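Local coordinates for uncharacterized protein (Nostoc punctiforme, PDB 2QDR) that is of unknown function but has a double-stranded beta-helix fold of the cupin clan and may be a dioxygenase, at residues T199-V203 and F228-M234; Y248-G252 and P271-D277; M234-Y238 and C264-L270. One frame throughout, in Å; residues are numbered along the deposited sequence.

Contact 1 (T199-V203 and F228-M234); sequences TVQFV and FDNKYQM
Met-234, built as selenomethionine, reaches across to Gln-201 and Phe-202, while Phe-228 meets Phe-202 from the other end of the same strand-turn-strand segment. The loop between strands 195-196 and 205-212 is thereby packed onto strands 228-229 and 233-236. From CB the Met-234 chain turns beside its own backbone N and then runs straight (chi2 177°), so that CG serves as a spacer and the heavy end does the touching. The selenium lies 3.8 Å from Phe-202 CE1, a Met-aromatic contact in which SE is 5.1 Å from the ring centroid and approaches obliquely. One bond further, the methyl CE settles between two partners: it is 3.4 Å from Phe-202 CE1, and it also packs against CB and CG of Gln-201, which slides past in the opposite direction. A long, unbranched and polarisable side chain suits this reach. On the far side of Phe-202, whose side chain also lies about 3 Å from an unidentified ligand (nearest atoms), CD2 comes within 3.7 Å of Phe-228 CZ. The two ring planes differ by only 22°, yet the rings are slid so far apart (centroids 5.6 Å) that they barely overlap, CZ of Phe-228 coming up obliquely to Phe-202. Gln-201 bends at CG (chi2 82°), and its NE2 is bound by Ser-297 OG and Val-295 O. In the turn, Lys-231 N donates to Asp-229 OD1, an Asx turn. Because no hydrogen bond joins 199-203 to 228-234, the contact depends on dispersion and the shape of its apolar groups.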
loop_
_atom_site.group_PDB
_atom_site.type_symbol
_atom_site.label_atom_id
_atom_site.label_comp_id
_atom_site.label_asym_id
_atom_site.label_seq_id
_atom_site.Cartn_x
_atom_site.Cartn_y
_atom_site.Cartn_z
ATOM N N THR A 199 -1.674 11.195 16.255
ATOM C CA THR A 199 -3.105 11.285 16.650
ATOM C C THR A 199 -4.094 11.395 15.478
ATOM O O THR A 199 -3.750 11.884 14.396
ATOM C CB THR A 199 -3.392 12.481 17.574
ATOM O OG1 THR A 199 -2.981 13.684 16.915
ATOM C CG2 THR A 199 -2.666 12.333 18.915
ATOM N N VAL A 200 -5.321 10.941 15.736
ATOM C CA VAL A 200 -6.430 10.948 14.764
ATOM C C VAL A 200 -6.961 12.362 14.454
ATOM O O VAL A 200 -7.422 12.632 13.334
ATOM C CB VAL A 200 -7.610 10.015 15.257
ATOM C CG1 VAL A 200 -8.891 10.148 14.396
ATOM C CG2 VAL A 200 -7.146 8.544 15.341
ATOM N N GLN A 201 -6.886 13.259 15.439
ATOM C CA GLN A 201 -7.373 14.635 15.280
ATOM C C GLN A 201 -6.432 15.526 14.438
ATOM O O GLN A 201 -6.917 16.414 13.717
ATOM C CB GLN A 201 -7.612 15.309 16.635
ATOM C CG GLN A 201 -8.624 14.649 17.632
ATOM C CD GLN A 201 -8.063 13.501 18.472
ATOM O OE1 GLN A 201 -6.902 13.117 18.342
ATOM N NE2 GLN A 201 -8.891 12.973 19.367
ATOM N N PHE A 202 -5.113 15.297 14.537
ATOM C CA PHE A 202 -4.099 16.056 13.779
ATOM C C PHE A 202 -3.644 15.346 12.485
ATOM O O PHE A 202 -2.446 15.265 12.217
ATOM C CB PHE A 202 -2.883 16.369 14.671
ATOM C CG PHE A 202 -3.169 17.343 15.782
ATOM C CD1 PHE A 202 -3.717 16.923 16.979
ATOM C CD2 PHE A 202 -2.844 18.687 15.642
ATOM C CE1 PHE A 202 -3.944 17.829 18.008
ATOM C CE2 PHE A 202 -3.079 19.589 16.670
ATOM C CZ PHE A 202 -3.636 19.154 17.840
ATOM N N VAL A 203 -4.597 14.833 11.700
ATOM C CA VAL A 203 -4.308 14.166 10.407
ATOM C C VAL A 203 -3.759 15.176 9.367
ATOM O O VAL A 203 -2.856 14.838 8.598
ATOM C CB VAL A 203 -5.571 13.366 9.840
ATOM C CG1 VAL A 203 -5.467 13.021 8.331
ATOM C CG2 VAL A 203 -5.824 12.109 10.649
ATOM N N PHE A 228 -6.665 24.818 9.020
ATOM C CA PHE A 228 -6.805 23.747 9.998
ATOM C C PHE A 228 -7.955 24.021 10.946
ATOM O O PHE A 228 -8.181 25.169 11.330
ATOM C CB PHE A 228 -5.490 23.584 10.786
ATOM C CG PHE A 228 -5.535 22.533 11.885
ATOM C CD1 PHE A 228 -5.405 21.183 11.586
ATOM C CD2 PHE A 228 -5.664 22.907 13.226
ATOM C CE1 PHE A 228 -5.431 20.226 12.597
ATOM C CE2 PHE A 228 -5.686 21.952 14.251
ATOM C CZ PHE A 228 -5.567 20.618 13.941
ATOM N N ASP A 229 -8.672 22.954 11.308
ATOM C CA ASP A 229 -9.787 23.016 12.235
ATOM C C ASP A 229 -10.015 21.616 12.822
ATOM O O ASP A 229 -10.593 20.764 12.163
ATOM C CB ASP A 229 -11.037 23.551 11.527
ATOM C CG ASP A 229 -12.209 23.787 12.477
ATOM O OD1 ASP A 229 -12.089 23.512 13.680
ATOM O OD2 ASP A 229 -13.254 24.279 12.010
ATOM N N ASN A 230 -9.589 21.386 14.069
ATOM C CA ASN A 230 -9.765 20.047 14.710
ATOM C C ASN A 230 -11.229 19.716 15.076
ATOM O O ASN A 230 -11.491 18.627 15.571
ATOM C CB ASN A 230 -8.821 19.828 15.914
ATOM C CG ASN A 230 -9.123 20.729 17.081
ATOM O OD1 ASN A 230 -10.123 21.456 17.112
ATOM N ND2 ASN A 230 -8.243 20.708 18.053
ATOM N N LYS A 231 -12.123 20.703 14.974
ATOM C CA LYS A 231 -13.586 20.552 15.164
ATOM C C LYS A 231 -14.123 20.407 16.573
ATOM O O LYS A 231 -15.154 21.002 16.865
ATOM C CB LYS A 231 -14.120 19.400 14.252
ATOM C CG LYS A 231 -13.859 19.705 12.765
ATOM C CD LYS A 231 -13.701 18.474 11.885
ATOM C CE LYS A 231 -13.118 18.883 10.517
ATOM N NZ LYS A 231 -12.746 17.721 9.676
ATOM N N TYR A 232 -13.440 19.663 17.448
ATOM C CA TYR A 232 -13.931 19.421 18.797
ATOM C C TYR A 232 -12.903 19.764 19.864
ATOM O O TYR A 232 -11.781 20.146 19.560
ATOM C CB TYR A 232 -14.279 17.935 18.903
ATOM C CG TYR A 232 -14.828 17.333 17.625
ATOM C CD1 TYR A 232 -16.089 17.675 17.147
ATOM C CD2 TYR A 232 -14.081 16.403 16.897
ATOM C CE1 TYR A 232 -16.581 17.125 15.964
ATOM C CE2 TYR A 232 -14.570 15.845 15.720
ATOM C CZ TYR A 232 -15.817 16.204 15.261
ATOM O OH TYR A 232 -16.301 15.641 14.094
ATOM N N GLN A 233 -13.303 19.638 21.125
ATOM C CA GLN A 233 -12.399 19.864 22.240
ATOM C C GLN A 233 -11.648 18.552 22.412
ATOM O O GLN A 233 -12.025 17.547 21.800
ATOM C CB GLN A 233 -13.129 20.229 23.531
ATOM C CG GLN A 233 -13.999 21.470 23.413
ATOM C CD GLN A 233 -14.657 21.869 24.724
ATOM O OE1 GLN A 233 -14.041 21.844 25.790
ATOM N NE2 GLN A 233 -15.907 22.290 24.635
HETATM N N MSE A 234 -10.595 18.558 23.229
HETATM C CA MSE A 234 -9.799 17.349 23.476
HETATM C C MSE A 234 -9.435 17.115 24.938
HETATM O O MSE A 234 -8.759 17.930 25.560
HETATM C CB MSE A 234 -8.496 17.392 22.698
HETATM C CG MSE A 234 -8.641 17.339 21.197
HETATM SE SE MSE A 234 -6.837 17.522 20.468
HETATM C CE MSE A 234 -7.218 17.756 18.734
#

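Contact 2 (Y248-G252 and P271-D277); sequences YCDVG and PRHITDD
Backbone bonds pair Asp-250 with Ile-274 as an antiparallel hydrogen-bonded pair: Asp-250 N lies 2.7 Å from Ile-274 O, and Ile-274 N gives its hydrogen to Asp-250 O in return. Gly-252 N continues the register by donating to Arg-272 O at 3.1 Å; its positive phi (79°) is easily reached by glycine.

Side chains add two further bonds at Tyr-248. Thr-275 OG1 donates to Tyr-248 O at 2.8 Å, arriving from above the carbonyl plane, and Asp-276 N donates almost straight to Tyr-248 OH at 2.9 Å (164°). The phenol thus gives the backbone N of Asp-276 a polar partner at the end of a long, rigid arm.

Contacts with rings come next. Thr-275 OG1 sits over the centre of the Tyr-248 ring, while the Asp-277 carboxylate carbon meets the ring's edge, the two planes 78° apart. Val-251 CG2, which points opposite its own backbone N, lies over one face of the His-273 imidazole, 4.0 Å from the centroid, and also touches Pro-271 CD. Cys-249 SG approaches the edge of that imidazole, 3.7 Å from CD2.

The carboxylates find partners outside the two segments: Asp-250 is salt-bridged to Arg-255, and Asp-276 to Lys-131 of a neighbouring subunit. In the sheet, strand 248-251 has strand 254-257 along its other edge, whereas strand 268-275 pairs antiparallel with strand 228-229 on its other edge.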
loop_
_atom_site.group_PDB
_atom_site.type_symbol
_atom_site.label_atom_id
_atom_site.label_comp_id
_atom_site.label_asym_id
_atom_site.label_seq_id
_atom_site.Cartn_x
_atom_site.Cartn_y
_atom_site.Cartn_z
ATOM N N TYR A 248 0.515 30.764 13.735
ATOM C CA TYR A 248 -0.395 30.854 14.877
ATOM C C TYR A 248 -1.386 29.725 14.947
ATOM O O TYR A 248 -1.547 28.962 14.007
ATOM C CB TYR A 248 -1.240 32.148 14.849
ATOM C CG TYR A 248 -2.485 32.135 13.952
ATOM C CD1 TYR A 248 -2.416 32.509 12.609
ATOM C CD2 TYR A 248 -3.746 31.794 14.469
ATOM C CE1 TYR A 248 -3.548 32.513 11.811
ATOM C CE2 TYR A 248 -4.873 31.784 13.664
ATOM C CZ TYR A 248 -4.763 32.151 12.335
ATOM O OH TYR A 248 -5.862 32.164 11.516
ATOM N N CYS A 249 -2.069 29.667 16.080
ATOM C CA CYS A 249 -3.139 28.704 16.294
ATOM C C CYS A 249 -4.080 29.200 17.380
ATOM O O CYS A 249 -3.672 29.403 18.524
ATOM C CB CYS A 249 -2.630 27.320 16.651
ATOM S SG CYS A 249 -4.010 26.169 16.814
ATOM N N ASP A 250 -5.327 29.448 16.988
ATOM C CA ASP A 250 -6.356 29.887 17.910
ATOM C C ASP A 250 -6.792 28.640 18.630
ATOM O O ASP A 250 -7.032 27.635 17.985
ATOM C CB ASP A 250 -7.567 30.522 17.209
ATOM C CG ASP A 250 -7.223 31.796 16.463
ATOM O OD1 ASP A 250 -6.207 32.429 16.775
ATOM O OD2 ASP A 250 -7.991 32.192 15.575
ATOM N N VAL A 251 -6.811 28.686 19.954
ATOM C CA VAL A 251 -7.269 27.569 20.769
ATOM C C VAL A 251 -8.279 28.238 21.714
ATOM O O VAL A 251 -7.916 28.892 22.690
ATOM C CB VAL A 251 -6.110 26.754 21.414
ATOM C CG1 VAL A 251 -5.056 27.647 22.078
ATOM C CG2 VAL A 251 -6.674 25.722 22.380
ATOM N N GLY A 252 -9.557 28.122 21.351
ATOM C CA GLY A 252 -10.635 28.741 22.093
ATOM C C GLY A 252 -10.581 30.182 21.648
ATOM O O GLY A 252 -10.440 30.449 20.462
ATOM N N PRO A 271 -9.601 23.441 24.314
ATOM C CA PRO A 271 -10.622 23.909 23.372
ATOM C C PRO A 271 -10.306 23.611 21.913
ATOM O O PRO A 271 -9.245 23.090 21.592
ATOM C CB PRO A 271 -10.616 25.436 23.573
ATOM C CG PRO A 271 -9.973 25.671 24.891
ATOM C CD PRO A 271 -8.991 24.574 25.049
ATOM N N ARG A 272 -11.238 23.968 21.044
ATOM C CA ARG A 272 -11.107 23.757 19.617
ATOM C C ARG A 272 -9.920 24.549 19.082
ATOM O O ARG A 272 -9.699 25.670 19.515
ATOM C CB ARG A 272 -12.390 24.216 18.950
ATOM C CG ARG A 272 -12.544 23.956 17.475
ATOM C CD ARG A 272 -13.907 24.496 17.025
ATOM N NE ARG A 272 -14.303 23.993 15.720
ATOM C CZ ARG A 272 -15.454 24.252 15.090
ATOM N NH1 ARG A 272 -16.379 25.052 15.612
ATOM N NH2 ARG A 272 -15.684 23.706 13.905
ATOM N N HIS A 273 -9.164 23.945 18.167
ATOM C CA HIS A 273 -7.994 24.547 17.535
ATOM C C HIS A 273 -8.319 24.968 16.121
ATOM O O HIS A 273 -8.794 24.145 15.334
ATOM C CB HIS A 273 -6.841 23.567 17.441
ATOM C CG HIS A 273 -6.184 23.246 18.745
ATOM N ND1 HIS A 273 -6.818 22.578 19.772
ATOM C CD2 HIS A 273 -4.900 23.415 19.143
ATOM C CE1 HIS A 273 -5.969 22.399 20.770
ATOM N NE2 HIS A 273 -4.795 22.889 20.410
ATOM N N ILE A 274 -8.065 26.235 15.788
ATOM C CA ILE A 274 -8.316 26.744 14.436
ATOM C C ILE A 274 -7.172 27.669 14.018
ATOM O O ILE A 274 -6.680 28.450 14.822
ATOM C CB ILE A 274 -9.683 27.490 14.290
ATOM C CG1 ILE A 274 -10.853 26.678 14.894
ATOM C CG2 ILE A 274 -9.951 27.841 12.799
ATOM C CD1 ILE A 274 -12.261 27.316 14.764
ATOM N N THR A 275 -6.748 27.551 12.758
ATOM C CA THR A 275 -5.696 28.402 12.186
ATOM C C THR A 275 -5.777 28.409 10.662
ATOM O O THR A 275 -5.708 27.363 10.026
ATOM C CB THR A 275 -4.267 28.026 12.646
ATOM O OG1 THR A 275 -3.321 28.749 11.850
ATOM C CG2 THR A 275 -3.966 26.549 12.516
ATOM N N ASP A 276 -5.967 29.598 10.100
ATOM C CA ASP A 276 -6.053 29.774 8.660
ATOM C C ASP A 276 -4.669 29.837 8.026
ATOM O O ASP A 276 -4.544 29.564 6.843
ATOM C CB ASP A 276 -6.838 31.044 8.313
ATOM C CG ASP A 276 -8.298 30.981 8.744
ATOM O OD1 ASP A 276 -8.881 29.875 8.854
ATOM O OD2 ASP A 276 -8.881 32.060 8.933
ATOM N N ASP A 277 -3.647 30.191 8.807
ATOM C CA ASP A 277 -2.262 30.318 8.325
ATOM C C ASP A 277 -1.380 29.099 8.575
ATOM O O ASP A 277 -0.455 28.844 7.799
ATOM C CB ASP A 277 -1.591 31.543 8.986
ATOM C CG ASP A 277 -2.248 32.871 8.598
ATOM O OD1 ASP A 277 -3.232 32.882 7.822
ATOM O OD2 ASP A 277 -1.788 33.920 9.100
#

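Contact 3 (M234-Y238 and C264-L270); sequences MIQPY and CPSFSTL
Pro-237 and Phe-267 make the close-packed end of this contact: Pro-237 CB is 3.4 Å from Phe-267 CE1, and Pro-237 CA lies over the face of the ring as a CH-pi contact. Beside them Phe-267 N donates to Gln-236 O at 2.8 Å from above the carbonyl plane. At the other end Met-234 and Leu-270 exchange two backbone bonds: Met-234 N donates to Leu-270 O at 2.8 Å in the carbonyl plane of Leu-270, and Leu-270 N answers to Met-234 O. Two turns lie beside this antiparallel pairing, here within a double-stranded beta-helix. Pro-237 centres an inverse gamma turn, which its ring-restricted phi favours, and Pro-265 to Ser-268 form a type II turn that puts Phe-267 at positive phi (72°). Ser-268 OG reaches back to Pro-265 O at 2.6 Å, a bond its short hydroxyl can make inside the turn. On the face shared by Gln-236 and Leu-270, the side chains cross at about a right angle, with Gln-236 CD 3.7 Å from Leu-270 CD2. The opposite face is looser: Ile-235 and Thr-269 lie side by side, and their nearest side-chain atoms, CG1 and OG1, are 4.2 Å apart. There Trp-127 of a neighbouring subunit packs on Ile-235 and hydrogen-bonds Thr-269 OG1.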
loop_
_atom_site.group_PDB
_atom_site.type_symbol
_atom_site.label_atom_id
_atom_site.label_comp_id
_atom_site.label_asym_id
_atom_site.label_seq_id
_atom_site.Cartn_x
_atom_site.Cartn_y
_atom_site.Cartn_z
HETATM N N MSE A 234 -10.595 18.558 23.229
HETATM C CA MSE A 234 -9.799 17.349 23.476
HETATM C C MSE A 234 -9.435 17.115 24.938
HETATM O O MSE A 234 -8.759 17.930 25.560
HETATM C CB MSE A 234 -8.496 17.392 22.698
HETATM C CG MSE A 234 -8.641 17.339 21.197
HETATM SE SE MSE A 234 -6.837 17.522 20.468
HETATM C CE MSE A 234 -7.218 17.756 18.734
ATOM N N ILE A 235 -9.872 15.980 25.462
ATOM C CA ILE A 235 -9.555 15.583 26.816
ATOM C C ILE A 235 -8.190 14.898 26.645
ATOM O O ILE A 235 -8.062 13.915 25.903
ATOM C CB ILE A 235 -10.631 14.686 27.425
ATOM C CG1 ILE A 235 -11.975 15.429 27.437
ATOM C CG2 ILE A 235 -10.198 14.246 28.834
ATOM C CD1 ILE A 235 -13.167 14.580 27.766
ATOM N N GLN A 236 -7.174 15.463 27.290
ATOM C CA GLN A 236 -5.803 14.983 27.190
ATOM C C GLN A 236 -5.311 14.318 28.476
ATOM O O GLN A 236 -4.759 15.005 29.337
ATOM C CB GLN A 236 -4.890 16.161 26.806
ATOM C CG GLN A 236 -5.187 16.718 25.405
ATOM C CD GLN A 236 -4.210 17.806 24.937
ATOM O OE1 GLN A 236 -3.302 18.208 25.660
ATOM N NE2 GLN A 236 -4.407 18.286 23.712
ATOM N N PRO A 237 -5.507 12.987 28.637
ATOM C CA PRO A 237 -5.027 12.272 29.840
ATOM C C PRO A 237 -3.495 12.071 29.873
ATOM O O PRO A 237 -3.012 10.949 29.985
ATOM C CB PRO A 237 -5.781 10.933 29.746
ATOM C CG PRO A 237 -5.859 10.701 28.320
ATOM C CD PRO A 237 -6.254 12.061 27.775
ATOM N N TYR A 238 -2.747 13.168 29.829
ATOM C CA TYR A 238 -1.293 13.140 29.807
ATOM C C TYR A 238 -0.765 14.558 29.946
ATOM O O TYR A 238 -1.525 15.506 29.765
ATOM C CB TYR A 238 -0.788 12.515 28.493
ATOM C CG TYR A 238 -1.353 13.171 27.238
ATOM C CD1 TYR A 238 -0.707 14.255 26.642
ATOM C CD2 TYR A 238 -2.530 12.718 26.653
ATOM C CE1 TYR A 238 -1.216 14.859 25.505
ATOM C CE2 TYR A 238 -3.043 13.324 25.510
ATOM C CZ TYR A 238 -2.380 14.388 24.938
ATOM O OH TYR A 238 -2.883 14.988 23.808
ATOM N N CYS A 264 -0.187 21.924 29.680
ATOM C CA CYS A 264 -1.445 21.243 29.869
ATOM C C CYS A 264 -1.187 20.010 30.709
ATOM O O CYS A 264 -0.706 19.009 30.171
ATOM C CB CYS A 264 -2.006 20.855 28.507
ATOM S SG CYS A 264 -2.148 22.271 27.397
ATOM N N PRO A 265 -1.495 20.061 32.023
ATOM C CA PRO A 265 -1.242 18.871 32.824
ATOM C C PRO A 265 -2.255 17.773 32.500
ATOM O O PRO A 265 -3.187 17.993 31.730
ATOM C CB PRO A 265 -1.381 19.369 34.267
ATOM C CG PRO A 265 -2.343 20.463 34.183
ATOM C CD PRO A 265 -2.075 21.137 32.844
ATOM N N SER A 266 -2.063 16.604 33.087
ATOM C CA SER A 266 -2.939 15.467 32.833
ATOM C C SER A 266 -4.427 15.749 33.062
ATOM O O SER A 266 -4.795 16.370 34.041
ATOM C CB SER A 266 -2.477 14.279 33.665
ATOM O OG SER A 266 -1.168 13.938 33.243
ATOM N N PHE A 267 -5.236 15.320 32.095
ATOM C CA PHE A 267 -6.713 15.444 32.077
ATOM C C PHE A 267 -7.241 16.872 31.853
ATOM O O PHE A 267 -8.322 17.210 32.320
ATOM C CB PHE A 267 -7.359 14.787 33.322
ATOM C CG PHE A 267 -6.909 13.367 33.544
ATOM C CD1 PHE A 267 -7.430 12.331 32.772
ATOM C CD2 PHE A 267 -5.955 13.063 34.525
ATOM C CE1 PHE A 267 -7.005 11.015 32.967
ATOM C CE2 PHE A 267 -5.531 11.744 34.729
ATOM C CZ PHE A 267 -6.055 10.721 33.943
ATOM N N SER A 268 -6.487 17.684 31.112
ATOM C CA SER A 268 -6.913 19.030 30.758
ATOM C C SER A 268 -7.869 18.877 29.589
ATOM O O SER A 268 -7.778 17.912 28.843
ATOM C CB SER A 268 -5.738 19.898 30.332
ATOM O OG SER A 268 -4.780 20.015 31.353
ATOM N N THR A 269 -8.778 19.825 29.433
ATOM C CA THR A 269 -9.762 19.793 28.354
ATOM C C THR A 269 -9.447 20.949 27.411
ATOM O O THR A 269 -9.881 22.083 27.635
ATOM C CB THR A 269 -11.184 19.864 28.917
ATOM O OG1 THR A 269 -11.368 18.787 29.841
ATOM C CG2 THR A 269 -12.225 19.769 27.791
ATOM N N LEU A 270 -8.682 20.654 26.363
ATOM C CA LEU A 270 -8.266 21.683 25.407
ATOM C C LEU A 270 -9.369 22.113 24.447
ATOM O O LEU A 270 -10.001 21.257 23.827
ATOM C CB LEU A 270 -7.027 21.244 24.602
ATOM C CG LEU A 270 -5.681 21.386 25.337
ATOM C CD1 LEU A 270 -5.231 22.861 25.435
ATOM C CD2 LEU A 270 -5.674 20.736 26.737
#

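Overall arrangement
Along the chain, contact 1 comes first: it brings the loop at 199-203 onto 228-234 and so closes a loop that includes strands 205-212 and 218-224. Contact 3 then opens at Met-234, a residue it shares with contact 1, and closes at 264-270. Contact 2 opens inside that loop, at 248-252, but closes beyond it at 271-277, so contacts 2 and 3 cross rather than nest, while contact 1 stands in series with both. Strand 268-275 serves both crossing contacts, pairing with 233-236 near its start and with 248-251 near its end. Contacts 1 and 2 also touch directly, where strand 228-229 runs beside 268-275.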